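Long-range contacts in diacylglycerol lipase (Aspergillus oryzae, PDB 5XK2), which probably hydrolyses the ester bonds of mono- and diacylglycerols, as a fungal lipase of the class 3 family with an alpha/beta-hydrolase fold: residues K146-G151 with I174-A179; K19-Y24 with A83-F88. All coordinates share one frame; numbering follows the deposited sequence.

Contact 1. Residues K146-G151 with I174-A179; sequences KIVVVG and ILYAYA
Val149 uses both its N-H and its C=O toward the neighbouring strand: its N donates to Ile174 O over 2.8 Å at a nearly straight 177°, and its O accepts from Tyr176 N at 2.9 Å. The same parallel ladder runs on from Ile174 N to Ile147 O and, past the middle, from Gly151 N to Tyr176 O, a longer bond of 3.2 Å, before Tyr178 N closes on Gly151 O at 3.0 Å. The two strands bracket helix 154-168 in a beta-alpha-beta crossover at the centre of the alpha/beta-hydrolase sheet, and Gly151 leads into what is probably the nucleophile elbow of the lipase.

Around this backbone the side chains sort by face. With Val148, Val150, Ile174 and Tyr176 on one side, slim beta-branched residues meet a broad ring: Val148 CG1, anti to the backbone N (chi1 173°), lies 3.7 Å from Tyr176 CD1. Val150 CG2 touches Tyr176 CB and also comes to the edge of a second ring, that of Tyr178, near its plane and 3.9 Å from CE2. Helix 14-27 lies over this face, where Asp17 and the carbonyl of Phe18 take the two tyrosine hydroxyls. On the other face, Leu175 reaches back so that CD1 is 3.6 Å from Val149 O, while Val149 and Leu175 both pack on helix 154-168.

Contact 2. Residues K19-Y24 with A83-F88; sequences KFWVQY and AIVVAF
Val85 meets the Tyr24 ring with both of its methyls. CG2 sits over the ring face, 4.0 Å from the centroid of the Tyr24 ring and 12° off its normal, a CH-pi contact; CG1, anti to the backbone N of Val85 (chi1 -179°), reaches the same face nearer the backbone, 3.8 Å from Tyr24 CD1. A beta-branched valine suits this place because the two side chains cross at about a right angle, and its methyls spread over the ring face. CG2 is shared: Trp21 CZ3 approaches it at 3.8 Å, with the methyl lying at the indole edge near the ring plane. One strand step of two residues away, the small Ala83 lets the indole come close, its CB 3.7 Å from Trp21 CH2. Towards the other end of the strand segment, Ala87 CB comes nearest, within segment 19-24, to the backbone, 4.1 Å from Tyr24 O.

Phe20 touches both aromatic groups of the helix: CD2 lies over the centre of the Trp21 indole, 3.6 Å above its plane, and CE2 comes to the edge of the Tyr24 ring. Tyr24 OH bonds to Ser57 and Asp78, while Trp21 NE1 bonds to Asp17 of its own helix, and the indole also stacks on Tyr176. The N-terminal helix crosses the strand at a steep 62°, its aromatic side laid across alternate small residues, and covers part of one face of the central sheet of an alpha/beta-hydrolase of the class 3 lipase family.

Overall arrangement
From the N terminus, helix 14-27 comes first, and contact 2 closes a loop of 58 residues when strand 83-89 arrives beneath it; that loop includes strands 58-65 and 71-78, which form one side of the sheet. Contact 1 follows later in the chain, its own loop of 22 residues holding mostly helix 154-168, so the two loops lie in series and neither encloses the other. They join in space because strand 146-152 is the neighbour of 83-89: Val148 O and Lys146 O probably accept hydrogen bonds from Val86 N and Ile84 N. The N-terminal helix also lies over strands of both contacts, and thus roofs three adjacent central strands.

Contact 1. Residues K146-G151 with I174-A179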
loop_
_atom_site.group_PDB
_atom_site.type_symbol
_atom_site.label_atom_id
_atom_site.label_comp_id
_atom_site.label_asym_id
_atom_site.label_seq_id
_atom_site.Cartn_x
_atom_site.Cartn_y
_atom_site.Cartn_z
ATOM N N LYS A 146 13.491 -32.541 -6.069
ATOM C CA LYS A 146 13.650 -31.514 -5.052
ATOM C C LYS A 146 12.296 -30.990 -4.659
ATOM O O LYS A 146 11.365 -30.990 -5.460
ATOM C CB LYS A 146 14.498 -30.346 -5.559
ATOM C CG LYS A 146 15.917 -30.696 -5.893
ATOM C CD LYS A 146 16.767 -29.437 -5.993
ATOM C CE LYS A 146 16.779 -28.867 -7.392
ATOM N NZ LYS A 146 15.498 -28.214 -7.760
ATOM N N ILE A 147 12.185 -30.539 -3.422
ATOM C CA ILE A 147 10.998 -29.813 -2.989
ATOM C C ILE A 147 11.392 -28.356 -2.788
ATOM O O ILE A 147 12.196 -28.047 -1.912
ATOM C CB ILE A 147 10.405 -30.391 -1.705
ATOM C CG1 ILE A 147 9.886 -31.816 -1.964
ATOM C CG2 ILE A 147 9.258 -29.522 -1.216
ATOM C CD1 ILE A 147 9.363 -32.505 -0.721
ATOM N N VAL A 148 10.840 -27.473 -3.622
ATOM C CA VAL A 148 11.184 -26.053 -3.590
ATOM C C VAL A 148 10.008 -25.244 -3.077
ATOM O O VAL A 148 8.884 -25.389 -3.586
ATOM C CB VAL A 148 11.568 -25.519 -4.990
ATOM C CG1 VAL A 148 11.761 -23.993 -4.950
ATOM C CG2 VAL A 148 12.819 -26.212 -5.522
ATOM N N VAL A 149 10.262 -24.409 -2.078
ATOM C CA VAL A 149 9.227 -23.578 -1.459
ATOM C C VAL A 149 9.617 -22.127 -1.716
ATOM O O VAL A 149 10.704 -21.699 -1.350
ATOM C CB VAL A 149 9.093 -23.853 0.048
ATOM C CG1 VAL A 149 8.022 -22.966 0.662
ATOM C CG2 VAL A 149 8.741 -25.349 0.273
ATOM N N VAL A 150 8.733 -21.389 -2.380
ATOM C CA VAL A 150 9.133 -20.112 -2.957
ATOM C C VAL A 150 8.019 -19.087 -2.822
ATOM O O VAL A 150 6.831 -19.419 -2.836
ATOM C CB VAL A 150 9.524 -20.298 -4.454
ATOM C CG1 VAL A 150 8.369 -20.861 -5.253
ATOM C CG2 VAL A 150 10.047 -18.993 -5.089
ATOM N N GLY A 151 8.405 -17.832 -2.662
ATOM C CA GLY A 151 7.449 -16.747 -2.725
ATOM C C GLY A 151 8.174 -15.415 -2.855
ATOM O O GLY A 151 9.400 -15.349 -2.688
ATOM N N ILE A 174 13.731 -26.625 0.012
ATOM C CA ILE A 174 14.687 -25.591 -0.358
ATOM C C ILE A 174 13.910 -24.285 -0.443
ATOM O O ILE A 174 12.913 -24.195 -1.184
ATOM C CB ILE A 174 15.344 -25.863 -1.731
ATOM C CG1 ILE A 174 15.797 -27.323 -1.890
ATOM C CG2 ILE A 174 16.476 -24.862 -1.992
ATOM C CD1 ILE A 174 16.788 -27.779 -0.848
ATOM N N LEU A 175 14.353 -23.276 0.298
ATOM C CA LEU A 175 13.578 -22.036 0.415
ATOM C C LEU A 175 14.125 -20.924 -0.463
ATOM O O LEU A 175 15.288 -20.566 -0.340
ATOM C CB LEU A 175 13.577 -21.567 1.876
ATOM C CG LEU A 175 12.965 -20.185 2.147
ATOM C CD1 LEU A 175 11.451 -20.130 1.804
ATOM C CD2 LEU A 175 13.200 -19.773 3.618
ATOM N N TYR A 176 13.291 -20.374 -1.343
ATOM C CA TYR A 176 13.654 -19.132 -2.028
ATOM C C TYR A 176 12.671 -18.064 -1.597
ATOM O O TYR A 176 11.498 -18.098 -1.978
ATOM C CB TYR A 176 13.660 -19.297 -3.560
ATOM C CG TYR A 176 14.689 -20.292 -4.064
ATOM C CD1 TYR A 176 14.440 -21.666 -4.009
ATOM C CD2 TYR A 176 15.920 -19.867 -4.537
ATOM C CE1 TYR A 176 15.392 -22.591 -4.461
ATOM C CE2 TYR A 176 16.872 -20.773 -4.976
ATOM C CZ TYR A 176 16.595 -22.125 -4.952
ATOM O OH TYR A 176 17.541 -23.023 -5.391
ATOM N N ALA A 177 13.144 -17.127 -0.783
ATOM C CA ALA A 177 12.263 -16.119 -0.203
ATOM C C ALA A 177 12.671 -14.743 -0.692
ATOM O O ALA A 177 13.515 -14.089 -0.097
ATOM C CB ALA A 177 12.334 -16.196 1.317
ATOM N N TYR A 178 11.989 -14.268 -1.721
ATOM C CA TYR A 178 12.399 -13.018 -2.366
ATOM C C TYR A 178 11.681 -11.867 -1.696
ATOM O O TYR A 178 10.465 -11.839 -1.702
ATOM C CB TYR A 178 12.062 -13.057 -3.861
ATOM C CG TYR A 178 12.789 -14.141 -4.626
ATOM C CD1 TYR A 178 14.054 -13.895 -5.171
ATOM C CD2 TYR A 178 12.215 -15.405 -4.813
ATOM C CE1 TYR A 178 14.747 -14.887 -5.874
ATOM C CE2 TYR A 178 12.886 -16.394 -5.525
ATOM C CZ TYR A 178 14.153 -16.133 -6.044
ATOM O OH TYR A 178 14.808 -17.128 -6.748
ATOM N N ALA A 179 12.428 -10.926 -1.119
ATOM C CA ALA A 179 11.839 -9.706 -0.548
ATOM C C ALA A 179 10.986 -9.998 0.677
ATOM O O ALA A 179 9.980 -9.342 0.909
ATOM C CB ALA A 179 10.981 -8.956 -1.601
#

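Contact 2. Residues K19-Y24 with A83-F88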
loop_
_atom_site.group_PDB
_atom_site.type_symbol
_atom_site.label_atom_id
_atom_site.label_comp_id
_atom_site.label_asym_id
_atom_site.label_seq_id
_atom_site.Cartn_x
_atom_site.Cartn_y
_atom_site.Cartn_z
ATOM N N LYS A 19 17.804 -16.533 -10.512
ATOM C CA LYS A 19 16.975 -15.876 -11.525
ATOM C C LYS A 19 15.838 -16.759 -12.034
ATOM O O LYS A 19 14.890 -16.270 -12.659
ATOM C CB LYS A 19 17.846 -15.433 -12.700
ATOM C CG LYS A 19 18.745 -14.257 -12.359
ATOM C CD LYS A 19 19.754 -13.989 -13.476
ATOM C CE LYS A 19 20.591 -12.753 -13.149
ATOM N NZ LYS A 19 21.541 -12.449 -14.267
ATOM N N PHE A 20 15.963 -18.071 -11.841
ATOM C CA PHE A 20 14.913 -18.982 -12.263
ATOM C C PHE A 20 13.753 -19.110 -11.264
ATOM O O PHE A 20 12.591 -18.924 -11.629
ATOM C CB PHE A 20 15.519 -20.364 -12.526
ATOM C CG PHE A 20 14.509 -21.406 -12.908
ATOM C CD1 PHE A 20 13.840 -21.321 -14.114
ATOM C CD2 PHE A 20 14.232 -22.471 -12.057
ATOM C CE1 PHE A 20 12.909 -22.281 -14.493
ATOM C CE2 PHE A 20 13.303 -23.434 -12.425
ATOM C CZ PHE A 20 12.633 -23.339 -13.631
ATOM N N TRP A 21 14.043 -19.392 -9.992
ATOM C CA TRP A 21 12.947 -19.728 -9.084
ATOM C C TRP A 21 12.051 -18.526 -8.815
ATOM O O TRP A 21 10.872 -18.700 -8.481
ATOM C CB TRP A 21 13.479 -20.333 -7.755
ATOM C CG TRP A 21 14.244 -21.597 -8.025
ATOM C CD1 TRP A 21 15.590 -21.751 -8.012
ATOM C CD2 TRP A 21 13.696 -22.857 -8.444
ATOM N NE1 TRP A 21 15.928 -23.049 -8.365
ATOM C CE2 TRP A 21 14.777 -23.736 -8.652
ATOM C CE3 TRP A 21 12.392 -23.320 -8.671
ATOM C CZ2 TRP A 21 14.600 -25.061 -9.047
ATOM C CZ3 TRP A 21 12.218 -24.639 -9.068
ATOM C CH2 TRP A 21 13.320 -25.491 -9.262
ATOM N N VAL A 22 12.578 -17.317 -9.004
ATOM C CA VAL A 22 11.752 -16.128 -8.790
ATOM C C VAL A 22 10.580 -16.099 -9.791
ATOM O O VAL A 22 9.549 -15.491 -9.524
ATOM C CB VAL A 22 12.589 -14.823 -8.889
ATOM C CG1 VAL A 22 13.115 -14.596 -10.308
ATOM C CG2 VAL A 22 11.788 -13.617 -8.365
ATOM N N GLN A 23 10.727 -16.781 -10.919
ATOM C CA GLN A 23 9.640 -16.835 -11.893
ATOM C C GLN A 23 8.449 -17.646 -11.381
ATOM O O GLN A 23 7.306 -17.417 -11.796
ATOM C CB GLN A 23 10.144 -17.406 -13.220
ATOM C CG GLN A 23 11.145 -16.492 -13.923
ATOM C CD GLN A 23 11.699 -17.131 -15.160
ATOM O OE1 GLN A 23 10.947 -17.651 -15.974
ATOM N NE2 GLN A 23 13.025 -17.141 -15.290
ATOM N N TYR A 24 8.692 -18.600 -10.477
ATOM C CA TYR A 24 7.566 -19.271 -9.833
ATOM C C TYR A 24 6.854 -18.338 -8.863
ATOM O O TYR A 24 5.631 -18.363 -8.762
ATOM C CB TYR A 24 8.018 -20.547 -9.106
ATOM C CG TYR A 24 8.271 -21.705 -10.039
ATOM C CD1 TYR A 24 7.212 -22.461 -10.539
ATOM C CD2 TYR A 24 9.567 -22.043 -10.425
ATOM C CE1 TYR A 24 7.435 -23.519 -11.391
ATOM C CE2 TYR A 24 9.806 -23.102 -11.288
ATOM C CZ TYR A 24 8.737 -23.841 -11.763
ATOM O OH TYR A 24 8.932 -24.899 -12.620
ATOM N N ALA A 83 11.627 -30.934 -9.914
ATOM C CA ALA A 83 11.260 -30.231 -8.702
ATOM C C ALA A 83 9.766 -30.224 -8.508
ATOM O O ALA A 83 9.019 -30.073 -9.468
ATOM C CB ALA A 83 11.782 -28.792 -8.747
ATOM N N ILE A 84 9.354 -30.365 -7.257
ATOM C CA ILE A 84 7.983 -30.081 -6.859
ATOM C C ILE A 84 8.049 -28.711 -6.236
ATOM O O ILE A 84 8.842 -28.480 -5.334
ATOM C CB ILE A 84 7.428 -31.089 -5.851
ATOM C CG1 ILE A 84 7.514 -32.528 -6.395
ATOM C CG2 ILE A 84 6.001 -30.692 -5.436
ATOM C CD1 ILE A 84 6.805 -32.738 -7.712
ATOM N N VAL A 85 7.232 -27.796 -6.733
ATOM C CA VAL A 85 7.299 -26.413 -6.299
ATOM C C VAL A 85 6.050 -26.038 -5.516
ATOM O O VAL A 85 4.938 -26.206 -6.009
ATOM C CB VAL A 85 7.440 -25.476 -7.512
ATOM C CG1 VAL A 85 7.538 -24.039 -7.043
ATOM C CG2 VAL A 85 8.659 -25.867 -8.344
ATOM N N VAL A 86 6.239 -25.543 -4.299
ATOM C CA VAL A 86 5.160 -25.017 -3.481
ATOM C C VAL A 86 5.353 -23.504 -3.455
ATOM O O VAL A 86 6.338 -23.021 -2.905
ATOM C CB VAL A 86 5.198 -25.594 -2.042
ATOM C CG1 VAL A 86 4.014 -25.063 -1.226
ATOM C CG2 VAL A 86 5.210 -27.128 -2.078
ATOM N N ALA A 87 4.431 -22.758 -4.057
ATOM C CA ALA A 87 4.643 -21.332 -4.231
ATOM C C ALA A 87 3.507 -20.552 -3.601
ATOM O O ALA A 87 2.335 -20.925 -3.744
ATOM C CB ALA A 87 4.768 -20.999 -5.722
ATOM N N PHE A 88 3.844 -19.457 -2.925
ATOM C CA PHE A 88 2.850 -18.647 -2.217
ATOM C C PHE A 88 2.815 -17.193 -2.652
ATOM O O PHE A 88 3.860 -16.570 -2.829
ATOM C CB PHE A 88 3.113 -18.626 -0.712
ATOM C CG PHE A 88 3.113 -19.960 -0.064
ATOM C CD1 PHE A 88 1.933 -20.503 0.462
ATOM C CD2 PHE A 88 4.299 -20.664 0.086
ATOM C CE1 PHE A 88 1.954 -21.735 1.103
ATOM C CE2 PHE A 88 4.324 -21.913 0.711
ATOM C CZ PHE A 88 3.138 -22.447 1.227
#